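Local structure of microcin B17-processing protein McbD (Escherichia coli str. K-12 substr. MG1655, 6GRH) at residues A126-A130 and T355-S359; Y177-A183 and D301-V307. The protein is needed to process the inactive microcin B17 precursor McbA into the active peptide antibiotic and belongs to the YcaO family. The protein carries 1 engineered substitution. All coordinates share one frame; numbering follows the deposited sequence.

The two interactions lie in different parts of the YcaO family region, their centres 28 Å apart and their nearest atoms about 13 Å apart, so they are separate. Interaction 2 falls wholly within the span between the segments of interaction 1: residues 177-183 and 301-307 both lie between 126-130 and 355-359. Interaction 1 is buried and sets a loop against strand 350-358, which pairs with strands 151-154 and 339-347 in an antiparallel sheet, whereas interaction 2 is partly buried and adds strand 307-308 to the border of the mixed sheet. Helix 157-180 is common ground: its earlier turns pack on T355 and I357, and its last turn supplies Y177 and W178.

Interaction 1: residues A126-A130 and T355-S359; sequences AVIIA and TKIVS
Strand 350-358, which lies between strands 151-154 and 339-347 in an antiparallel sheet, presents K356 and V358 to I128 and I129, which lie in the loop that follows strand 121-125. The strand's alternation puts K356 and V358 on the side facing this loop, while I357 between them packs on helix 157-180. V358 meets I128 through methyl groups alone, V358 CG1 lying 4.2 Å from I128 CG2, and the two branched side chains slant across one another. Beta-branched valine is well suited to an extended strand, and I128 is long enough to reach F88 and F92 of helix 82-95 as well. The loop is held in a tight turn where A126 O accepts both I129 N, at 2.9 Å, and A130 N.

K356 is the polar member of this otherwise apolar patch of the YcaO fold. Its CG stands anti to the backbone N (chi1 -175°) and the chain stays extended until chi4 (76°), where a turn swings NZ out of line with the rest. The methylenes offer apolar surface: K356 CD runs alongside I129 in the opposite direction. I129 is modelled in two conformers, so the details of its contact are less certain. K356 CE passes 3.8 Å from I128 O, a methylene beside a backbone carbonyl.

Buried though it is, the amine is well supplied with acceptors. K356 NZ donates to the carbonyl oxygens of D147 and C149, and at 3.0 Å to a water. That water in turn donates to I129 O at 2.8 Å.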
ATOM      1  N   ALA E 126     -12.058  49.399 -22.516  1.00 35.67           N
ATOM      2  CA  ALA E 126     -12.341  48.085 -21.969  1.00 34.90           C
ATOM      3  C   ALA E 126     -13.109  47.195 -22.947  1.00 34.84           C
ATOM      4  O   ALA E 126     -12.932  45.955 -22.927  1.00 34.43           O
ATOM      5  CB  ALA E 126     -13.124  48.222 -20.671  1.00 34.87           C
ATOM      6  N   VAL E 127     -13.930  47.810 -23.805  1.00 34.99           N
ATOM      7  CA  VAL E 127     -14.740  47.064 -24.773  1.00 34.84           C
ATOM      8  C   VAL E 127     -13.903  46.169 -25.721  1.00 34.31           C
ATOM      9  O   VAL E 127     -14.388  45.151 -26.224  1.00 33.25           O
ATOM     10  CB  VAL E 127     -15.638  48.013 -25.577  1.00 36.17           C
ATOM     11  CG1 VAL E 127     -14.828  48.816 -26.601  1.00 36.43           C
ATOM     12  CG2 VAL E 127     -16.790  47.253 -26.231  1.00 36.29           C
ATOM     13  N   ILE E 128     -12.656  46.557 -25.960  1.00 34.59           N
ATOM     14  CA  ILE E 128     -11.754  45.761 -26.791  1.00 35.86           C
ATOM     15  C   ILE E 128     -11.249  44.482 -26.075  1.00 34.85           C
ATOM     16  O   ILE E 128     -10.974  43.478 -26.726  1.00 35.65           O
ATOM     17  CB  ILE E 128     -10.570  46.626 -27.293  1.00 37.04           C
ATOM     18  CG1 ILE E 128     -11.126  47.816 -28.085  1.00 38.61           C
ATOM     19  CG2 ILE E 128      -9.630  45.814 -28.183  1.00 37.14           C
ATOM     20  CD1 ILE E 128     -10.117  48.905 -28.344  1.00 39.80           C
ATOM     21  N   ILE E 129     -11.165  44.534 -24.749  0.50 34.43           N
ATOM     22  CA  ILE E 129     -10.492  43.518 -23.945  0.50 33.51           C
ATOM     23  C   ILE E 129     -11.420  42.493 -23.301  0.50 33.19           C
ATOM     24  O   ILE E 129     -11.116  41.303 -23.292  0.50 32.53           O
ATOM     25  CB  ILE E 129      -9.628  44.215 -22.881  0.50 33.35           C
ATOM     26  CG1 ILE E 129      -8.205  44.283 -23.416  0.50 33.25           C
ATOM     27  CG2 ILE E 129      -9.669  43.473 -21.557  0.50 32.68           C
ATOM     28  CD1 ILE E 129      -7.550  45.637 -23.301  0.50 34.04           C
ATOM     29  N   ALA E 130     -12.546  42.956 -22.773  1.00 33.57           N
ATOM     30  CA  ALA E 130     -13.492  42.089 -22.074  1.00 33.93           C
ATOM     31  C   ALA E 130     -14.336  41.278 -23.082  1.00 34.64           C
ATOM     32  O   ALA E 130     -14.904  41.856 -23.991  1.00 35.02           O
ATOM     33  CB  ALA E 130     -14.386  42.955 -21.201  1.00 33.83           C
ATOM     34  N   THR E 355      -2.037  39.488 -19.896  1.00 26.71           N
ATOM     35  CA  THR E 355      -1.697  40.586 -20.794  1.00 27.43           C
ATOM     36  C   THR E 355      -2.452  40.443 -22.100  1.00 27.78           C
ATOM     37  O   THR E 355      -2.764  39.326 -22.518  1.00 26.83           O
ATOM     38  CB  THR E 355      -0.191  40.632 -21.147  1.00 27.82           C
ATOM     39  OG1 THR E 355       0.236  39.328 -21.535  1.00 28.44           O
ATOM     40  CG2 THR E 355       0.640  41.114 -19.975  1.00 28.22           C
ATOM     41  N   LYS E 356      -2.691  41.576 -22.760  1.00 28.76           N
ATOM     42  CA  LYS E 356      -3.153  41.588 -24.150  1.00 30.27           C
ATOM     43  C   LYS E 356      -2.486  42.742 -24.879  1.00 31.08           C
ATOM     44  O   LYS E 356      -2.519  43.892 -24.415  1.00 30.37           O
ATOM     45  CB  LYS E 356      -4.675  41.717 -24.248  1.00 31.30           C
ATOM     46  CG  LYS E 356      -5.252  41.624 -25.677  1.00 33.07           C
ATOM     47  CD  LYS E 356      -6.725  41.987 -25.655  1.00 34.75           C
ATOM     48  CE  LYS E 356      -7.413  42.053 -27.019  1.00 36.45           C
ATOM     49  NZ  LYS E 356      -7.685  40.695 -27.554  1.00 36.66           N
ATOM     50  N   ILE E 357      -1.856  42.411 -25.999  1.00 31.93           N
ATOM     51  CA  ILE E 357      -1.265  43.393 -26.862  1.00 33.55           C
ATOM     52  C   ILE E 357      -2.290  43.794 -27.902  1.00 34.36           C
ATOM     53  O   ILE E 357      -2.827  42.934 -28.603  1.00 35.50           O
ATOM     54  CB  ILE E 357       0.065  42.902 -27.474  1.00 34.11           C
ATOM     55  CG1 ILE E 357       1.084  42.815 -26.338  1.00 34.50           C
ATOM     56  CG2 ILE E 357       0.523  43.878 -28.553  1.00 35.16           C
ATOM     57  CD1 ILE E 357       2.475  42.425 -26.719  1.00 35.36           C
ATOM     58  N   VAL E 358      -2.521  45.107 -27.972  1.00 34.36           N
ATOM     59  CA  VAL E 358      -3.562  45.752 -28.759  1.00 35.58           C
ATOM     60  C   VAL E 358      -2.962  46.915 -29.539  1.00 35.41           C
ATOM     61  O   VAL E 358      -2.243  47.731 -28.964  1.00 36.17           O
ATOM     62  CB  VAL E 358      -4.652  46.390 -27.857  1.00 35.92           C
ATOM     63  CG1 VAL E 358      -5.705  47.114 -28.689  1.00 37.88           C
ATOM     64  CG2 VAL E 358      -5.313  45.340 -26.989  1.00 35.90           C
ATOM     65  N   SER E 359      -3.292  47.003 -30.826  1.00 35.41           N
ATOM     66  CA  SER E 359      -2.979  48.177 -31.628  1.00 35.65           C
ATOM     67  C   SER E 359      -4.100  48.540 -32.616  1.00 36.27           C
ATOM     68  O   SER E 359      -4.467  47.719 -33.458  1.00 36.08           O
ATOM     69  CB  SER E 359      -1.682  47.986 -32.395  1.00 35.63           C
ATOM     70  OG  SER E 359      -1.382  49.165 -33.144  1.00 36.14           O
TER
HETATM   71  O   HOH W   1      -9.641  40.137 -25.328  1.00 35.07           O

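Interaction 2: residues Y177-A183 and D301-V307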
ATOM      1  N   TYR E 177      -1.901  37.102 -44.679  1.00 38.61           N
ATOM      2  CA  TYR E 177      -1.877  35.911 -45.554  1.00 39.23           C
ATOM      3  C   TYR E 177      -3.265  35.570 -46.098  1.00 39.82           C
ATOM      4  O   TYR E 177      -3.430  35.342 -47.305  1.00 40.34           O
ATOM      5  CB  TYR E 177      -1.337  34.700 -44.808  1.00 38.60           C
ATOM      6  CG  TYR E 177      -1.525  33.390 -45.538  1.00 38.83           C
ATOM      7  CD1 TYR E 177      -0.785  33.095 -46.671  1.00 40.10           C
ATOM      8  CD2 TYR E 177      -2.434  32.457 -45.099  1.00 38.53           C
ATOM      9  CE1 TYR E 177      -0.944  31.896 -47.349  1.00 40.61           C
ATOM     10  CE2 TYR E 177      -2.610  31.257 -45.764  1.00 39.22           C
ATOM     11  CZ  TYR E 177      -1.861  30.976 -46.881  1.00 40.01           C
ATOM     12  OH  TYR E 177      -2.033  29.787 -47.528  1.00 40.78           O
ATOM     13  N   TRP E 178      -4.249  35.544 -45.201  1.00 39.09           N
ATOM     14  CA  TRP E 178      -5.642  35.327 -45.589  1.00 40.05           C
ATOM     15  C   TRP E 178      -6.083  36.319 -46.678  1.00 41.39           C
ATOM     16  O   TRP E 178      -6.568  35.908 -47.735  1.00 42.27           O
ATOM     17  CB  TRP E 178      -6.551  35.454 -44.370  1.00 39.73           C
ATOM     18  CG  TRP E 178      -8.024  35.407 -44.670  1.00 40.69           C
ATOM     19  CD1 TRP E 178      -8.958  36.367 -44.377  1.00 41.03           C
ATOM     20  CD2 TRP E 178      -8.732  34.339 -45.289  1.00 41.22           C
ATOM     21  NE1 TRP E 178     -10.198  35.950 -44.763  1.00 41.64           N
ATOM     22  CE2 TRP E 178     -10.093  34.709 -45.330  1.00 41.79           C
ATOM     23  CE3 TRP E 178      -8.351  33.089 -45.804  1.00 41.58           C
ATOM     24  CZ2 TRP E 178     -11.079  33.885 -45.878  1.00 42.61           C
ATOM     25  CZ3 TRP E 178      -9.339  32.259 -46.342  1.00 42.40           C
ATOM     26  CH2 TRP E 178     -10.683  32.668 -46.381  1.00 42.71           C
ATOM     27  N   LEU E 179      -5.862  37.609 -46.441  1.00 41.71           N
ATOM     28  CA  LEU E 179      -6.356  38.652 -47.345  1.00 43.22           C
ATOM     29  C   LEU E 179      -5.646  38.721 -48.697  1.00 44.85           C
ATOM     30  O   LEU E 179      -6.292  38.975 -49.706  1.00 45.84           O
ATOM     31  CB  LEU E 179      -6.316  40.020 -46.661  1.00 43.02           C
ATOM     32  CG  LEU E 179      -7.277  40.118 -45.470  1.00 42.44           C
ATOM     33  CD1 LEU E 179      -6.958  41.323 -44.594  1.00 42.36           C
ATOM     34  CD2 LEU E 179      -8.732  40.131 -45.915  1.00 43.50           C
ATOM     35  N   GLN E 180      -4.335  38.499 -48.707  1.00 45.15           N
ATOM     36  CA  GLN E 180      -3.497  38.687 -49.903  1.00 46.77           C
ATOM     37  C   GLN E 180      -3.030  37.402 -50.582  1.00 46.78           C
ATOM     38  O   GLN E 180      -2.632  37.433 -51.738  1.00 47.29           O
ATOM     39  CB  GLN E 180      -2.284  39.535 -49.537  1.00 47.08           C
ATOM     40  CG  GLN E 180      -2.678  40.917 -49.050  1.00 48.33           C
ATOM     41  CD  GLN E 180      -1.512  41.878 -48.979  1.00 49.50           C
ATOM     42  OE1 GLN E 180      -1.492  42.901 -49.663  1.00 51.44           O
ATOM     43  NE2 GLN E 180      -0.528  41.549 -48.153  1.00 49.37           N
ATOM     44  N   GLY E 181      -3.061  36.286 -49.868  1.00 45.91           N
ATOM     45  CA  GLY E 181      -2.527  35.030 -50.378  1.00 46.22           C
ATOM     46  C   GLY E 181      -1.007  34.899 -50.451  1.00 46.09           C
ATOM     47  O   GLY E 181      -0.519  33.944 -51.042  1.00 46.82           O
ATOM     48  N   LYS E 182      -0.268  35.825 -49.839  0.50 45.67           N
ATOM     49  CA  LYS E 182       1.191  35.875 -49.973  0.50 45.77           C
ATOM     50  C   LYS E 182       1.897  35.234 -48.774  0.50 44.21           C
ATOM     51  O   LYS E 182       1.581  35.549 -47.619  0.50 43.16           O
ATOM     52  CB  LYS E 182       1.646  37.326 -50.134  0.50 46.77           C
ATOM     53  CG  LYS E 182       1.370  37.887 -51.518  0.50 48.42           C
ATOM     54  CD  LYS E 182       1.336  39.407 -51.527  0.50 49.18           C
ATOM     55  CE  LYS E 182       0.646  39.906 -52.786  0.50 50.72           C
ATOM     56  NZ  LYS E 182       0.402  41.375 -52.776  0.50 51.56           N
ATOM     57  N   ALA E 183       2.833  34.328 -49.070  1.00 43.75           N
ATOM     58  CA  ALA E 183       3.689  33.679 -48.076  1.00 42.21           C
ATOM     59  C   ALA E 183       5.139  33.908 -48.463  1.00 42.75           C
ATOM     60  O   ALA E 183       5.444  34.197 -49.627  1.00 42.93           O
ATOM     61  CB  ALA E 183       3.387  32.189 -48.038  1.00 41.75           C
ATOM     62  N   ASP E 301      -8.692  25.705 -51.417  1.00 49.81           N
ATOM     63  CA  ASP E 301      -8.834  27.158 -51.524  1.00 50.92           C
ATOM     64  C   ASP E 301      -7.617  27.934 -50.973  1.00 49.88           C
ATOM     65  O   ASP E 301      -7.169  28.914 -51.595  1.00 49.68           O
ATOM     66  CB  ASP E 301     -10.096  27.647 -50.829  1.00 51.70           C
ATOM     67  CG  ASP E 301     -10.175  29.156 -50.782  1.00 53.06           C
ATOM     68  OD1 ASP E 301     -10.392  29.792 -51.842  1.00 55.13           O
ATOM     69  OD2 ASP E 301      -9.969  29.705 -49.684  1.00 53.36           O
ATOM     70  N   LEU E 302      -7.085  27.508 -49.825  1.00 48.05           N
ATOM     71  CA  LEU E 302      -5.871  28.144 -49.297  1.00 47.55           C
ATOM     72  C   LEU E 302      -4.637  27.877 -50.176  1.00 48.33           C
ATOM     73  O   LEU E 302      -3.954  28.821 -50.582  1.00 48.25           O
ATOM     74  CB  LEU E 302      -5.607  27.744 -47.831  1.00 45.87           C
ATOM     75  CG  LEU E 302      -6.511  28.426 -46.801  1.00 44.82           C
ATOM     76  CD1 LEU E 302      -6.313  27.805 -45.434  1.00 43.81           C
ATOM     77  CD2 LEU E 302      -6.258  29.923 -46.727  1.00 44.84           C
ATOM     78  N   CYS E 303      -4.391  26.609 -50.499  1.00 49.57           N
ATOM     79  CA  CYS E 303      -3.154  26.198 -51.177  1.00 51.22           C
ATOM     80  C   CYS E 303      -3.059  26.705 -52.613  1.00 52.84           C
ATOM     81  O   CYS E 303      -2.001  27.178 -53.024  1.00 53.29           O
ATOM     82  CB  CYS E 303      -3.006  24.678 -51.188  1.00 51.98           C
ATOM     83  SG  CYS E 303      -2.848  23.959 -49.558  1.00 53.15           S
ATOM     84  N   GLU E 304      -4.153  26.597 -53.361  0.50 53.35           N
ATOM     85  CA  GLU E 304      -4.193  27.051 -54.746  0.50 54.58           C
ATOM     86  C   GLU E 304      -4.114  28.585 -54.912  0.50 54.77           C
ATOM     87  O   GLU E 304      -3.748  29.064 -55.988  0.50 56.04           O
ATOM     88  CB  GLU E 304      -5.455  26.511 -55.432  0.50 55.54           C
ATOM     89  CG  GLU E 304      -5.524  24.990 -55.557  0.50 55.39           C
ATOM     90  CD  GLU E 304      -6.757  24.537 -56.326  0.50 56.44           C
ATOM     91  OE1 GLU E 304      -7.237  25.312 -57.185  0.50 57.58           O
ATOM     92  OE2 GLU E 304      -7.245  23.414 -56.084  0.50 55.74           O
ATOM     93  N   ASN E 305      -4.460  29.344 -53.868  1.00 53.62           N
ATOM     94  CA  ASN E 305      -4.343  30.814 -53.879  1.00 53.56           C
ATOM     95  C   ASN E 305      -3.106  31.359 -53.154  1.00 52.46           C
ATOM     96  O   ASN E 305      -2.989  32.577 -52.978  1.00 53.06           O
ATOM     97  CB  ASN E 305      -5.614  31.445 -53.304  1.00 53.25           C
ATOM     98  CG  ASN E 305      -6.776  31.364 -54.265  1.00 54.73           C
ATOM     99  OD1 ASN E 305      -6.887  32.189 -55.190  1.00 55.99           O
ATOM    100  ND2 ASN E 305      -7.633  30.361 -54.079  1.00 53.96           N
ATOM    101  N   THR E 306      -2.181  30.479 -52.755  1.00 50.83           N
ATOM    102  CA  THR E 306      -0.931  30.904 -52.115  1.00 49.18           C
ATOM    103  C   THR E 306       0.189  31.185 -53.150  1.00 50.08           C
ATOM    104  O   THR E 306       0.491  30.346 -53.993  1.00 50.19           O
ATOM    105  CB  THR E 306      -0.474  29.873 -51.080  1.00 47.81           C
ATOM    106  OG1 THR E 306      -1.489  29.760 -50.073  1.00 46.21           O
ATOM    107  CG2 THR E 306       0.859  30.279 -50.430  1.00 47.36           C
ATOM    108  N   VAL E 307       0.779  32.373 -53.059  1.00 49.94           N
ATOM    109  CA  VAL E 307       1.908  32.771 -53.898  1.00 51.96           C
ATOM    110  C   VAL E 307       3.121  32.903 -52.985  1.00 51.00           C
ATOM    111  O   VAL E 307       3.057  33.575 -51.965  1.00 50.98           O
ATOM    112  CB  VAL E 307       1.635  34.116 -54.618  1.00 52.73           C
ATOM    113  CG1 VAL E 307       2.891  34.646 -55.298  1.00 53.82           C
ATOM    114  CG2 VAL E 307       0.521  33.954 -55.642  1.00 54.17           C
TER
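K182 and V307 form a parallel beta bridge that attaches strand 307-308 to strand 182-187, at the border of the mixed five-stranded sheet and just beyond the ends of helices 157-180 and 296-304. As in any parallel bridge, V307 bonds the residues flanking its partner: V307 N donates to G181 O at 2.9 Å, and V307 O accepts A183 N at 3.0 Å with an almost straight N-H...O angle of 176°. G181 turns the chain from helix into strand with a positive phi of 73°, a value glycine adopts readily; its N still bonds Y177 O, and with no side chain it can sit close to the backbone of N305.

Beyond the end of helix 296-304, two hydroxyls form a relay from one segment to the other. Y177 OH donates to T306 OG1 at 2.6 Å, and T306 OG1 donates onward to L302 O at 2.7 Å, from above the carbonyl plane. A chi1 of -61° sets OG1 beside threonine's own backbone N, turned back towards L302 O. N305 ND2 satisfies D301 O at 2.9 Å, on a lone pair in the carbonyl plane.

L302 CD2 lies 3.9 Å from W178 CZ3, at the indole's edge, and 4.0 Å from Y177 CE2. W178 NE1 is satisfied elsewhere, by K391 O, while R388 bonds W178 O and makes a cation-pi contact with the indole. On the strand side, A183 CB rests 4.0 Å from T306 CG2, the methyl that also lies at the edge of the Y177 ring.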